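Local structure of hypothetical protein SP2199 (Streptococcus pneumoniae TIGR4, 2IBO) at residues A[27-32]-A[41-46]. The protein is of unknown function but may bind thiamine, as a member of the thiamine-binding protein family of the MTH1187-YkoF clan. Numbering follows the deposited sequence.
Sequences AYLQTQ and FETVLE
Leu29, in the last turn of helix 16-31, reaches across to Thr43 and Leu45 on strand 43-46 and divides its contacts between them, the methyl CD2 going to Thr43 and the branch carbon CG to Leu45. CD2 meets the CG2 methyl of Thr43 tip to tip at 4.0 Å, while CG of Leu29 lies 4.1 Å from Leu45 CD1, where the two leucine side chains pass at a slant. No hydrogen bond joins the segments; the contact is apolar and buried, and it covers a modest 113 Å² in all. The backbones stay well apart, with 8.8 Å between the CA atoms of Leu29 and Leu45, so the side chains alone span the gap.

Thr43 turns its methyl rather than its hydroxyl to the helix: with chi1 at -67°, CG2 stands anti to the backbone N and OG1 sits beside that nitrogen. In Leu45, CG is anti to the carbonyl carbon and the chain then runs on extended (chi2 179°), which carries CD1 out from the strand to the leucine of the helix. Because Thr43 and Leu45 are two apart in the strand, both direct their side chains to the helical face of the sheet, whereas Val44 between them packs against Pro40 of a second subunit.

Leu29 also touches Ile55 and Ala59 of helix 49-64, and Met36 of the adjoining strand 35-38 packs against both Thr43 and Leu45. Backbone hydrogen bonds tie Thr43 to Leu7 and Leu45 to Ile5 of strand 2-11. Leu29 thus sits where helices 16-31 and 49-64 meet one face of a four-stranded antiparallel sheet of order 2-3-1-4, the layered alpha-beta core of a ferredoxin-like fold.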
# COMPACT_ATOMS: atom_id res chain seq x y z
N ALA A 27 -10.50 -18.99 4.24
CA ALA A 27 -10.98 -20.33 3.90
C ALA A 27 -10.98 -20.53 2.38
O ALA A 27 -10.48 -21.53 1.88
CB ALA A 27 -12.39 -20.54 4.45
N TYR A 28 -11.54 -19.57 1.66
CA TYR A 28 -11.55 -19.66 0.21
C TYR A 28 -10.14 -19.83 -0.31
O TYR A 28 -9.88 -20.73 -1.10
CB TYR A 28 -12.15 -18.41 -0.43
CG TYR A 28 -11.80 -18.34 -1.89
CD1 TYR A 28 -12.36 -19.23 -2.80
CD2 TYR A 28 -10.84 -17.44 -2.36
CE1 TYR A 28 -11.95 -19.25 -4.13
CE2 TYR A 28 -10.43 -17.45 -3.69
CZ TYR A 28 -10.99 -18.36 -4.56
OH TYR A 28 -10.53 -18.42 -5.84
N LEU A 29 -9.23 -18.96 0.13
CA LEU A 29 -7.84 -19.01 -0.31
C LEU A 29 -7.21 -20.39 -0.05
O LEU A 29 -6.51 -20.92 -0.91
CB LEU A 29 -7.05 -17.90 0.40
CG LEU A 29 -6.64 -16.60 -0.31
CD1 LEU A 29 -7.58 -16.20 -1.41
CD2 LEU A 29 -6.57 -15.51 0.73
N GLN A 30 -7.46 -20.97 1.11
CA GLN A 30 -6.89 -22.29 1.41
C GLN A 30 -7.39 -23.34 0.40
O GLN A 30 -6.72 -24.33 0.10
CB GLN A 30 -7.28 -22.71 2.84
CG GLN A 30 -6.58 -21.92 3.90
CD GLN A 30 -7.14 -22.14 5.29
OE1 GLN A 30 -6.46 -21.90 6.28
NE2 GLN A 30 -8.40 -22.59 5.36
N THR A 31 -8.58 -23.10 -0.11
CA THR A 31 -9.23 -23.95 -1.08
C THR A 31 -8.48 -24.03 -2.40
O THR A 31 -8.53 -25.06 -3.08
CB THR A 31 -10.66 -23.44 -1.35
OG1 THR A 31 -11.55 -24.06 -0.43
CG2 THR A 31 -11.09 -23.71 -2.75
N GLN A 32 -7.81 -22.96 -2.78
CA GLN A 32 -7.07 -22.98 -4.03
C GLN A 32 -5.79 -23.80 -3.89
O GLN A 32 -5.29 -24.03 -2.78
CB GLN A 32 -6.74 -21.55 -4.46
CG GLN A 32 -7.98 -20.69 -4.64
CD GLN A 32 -9.04 -21.36 -5.49
OE1 GLN A 32 -10.06 -21.82 -4.98
NE2 GLN A 32 -8.81 -21.42 -6.79
N PHE A 41 -0.29 -8.80 8.51
CA PHE A 41 -1.08 -7.75 7.86
C PHE A 41 -1.65 -8.14 6.50
O PHE A 41 -2.58 -7.50 6.00
CB PHE A 41 -0.23 -6.50 7.66
CG PHE A 41 -0.15 -5.62 8.87
CD1 PHE A 41 -1.16 -4.72 9.14
CD2 PHE A 41 0.94 -5.70 9.74
CE1 PHE A 41 -1.11 -3.89 10.24
CE2 PHE A 41 1.01 -4.87 10.85
CZ PHE A 41 -0.02 -3.97 11.10
N GLU A 42 -1.09 -9.18 5.90
CA GLU A 42 -1.52 -9.61 4.58
C GLU A 42 -1.28 -11.10 4.33
O GLU A 42 -0.40 -11.70 4.95
CB GLU A 42 -0.78 -8.78 3.54
CG GLU A 42 0.73 -8.94 3.61
CD GLU A 42 1.47 -7.87 2.86
OE1 GLU A 42 2.69 -8.00 2.67
OE2 GLU A 42 0.83 -6.88 2.45
N THR A 43 -2.05 -11.68 3.42
CA THR A 43 -1.85 -13.10 3.12
C THR A 43 -1.09 -13.12 1.81
O THR A 43 -1.54 -12.53 0.82
CB THR A 43 -3.21 -13.86 2.98
OG1 THR A 43 -3.88 -13.91 4.26
CG2 THR A 43 -2.97 -15.28 2.52
N VAL A 44 0.05 -13.80 1.82
CA VAL A 44 0.92 -13.87 0.64
C VAL A 44 0.72 -15.13 -0.17
O VAL A 44 0.86 -16.23 0.36
CB VAL A 44 2.42 -13.78 1.06
CG1 VAL A 44 3.32 -13.94 -0.16
CG2 VAL A 44 2.69 -12.46 1.75
N LEU A 45 0.42 -14.96 -1.45
CA LEU A 45 0.21 -16.08 -2.37
C LEU A 45 1.33 -16.13 -3.41
O LEU A 45 1.89 -15.10 -3.77
CB LEU A 45 -1.15 -15.94 -3.07
CG LEU A 45 -2.38 -15.89 -2.16
CD1 LEU A 45 -3.64 -15.72 -3.00
CD2 LEU A 45 -2.47 -17.14 -1.34
N GLU A 46 1.65 -17.32 -3.90
CA GLU A 46 2.72 -17.47 -4.88
C GLU A 46 2.32 -18.46 -5.97
O GLU A 46 1.83 -19.54 -5.66
CB GLU A 46 3.98 -17.96 -4.17
CG GLU A 46 5.25 -17.73 -4.92
CD GLU A 46 6.42 -18.49 -4.33
OE1 GLU A 46 7.57 -18.12 -4.62
OE2 GLU A 46 6.20 -19.46 -3.59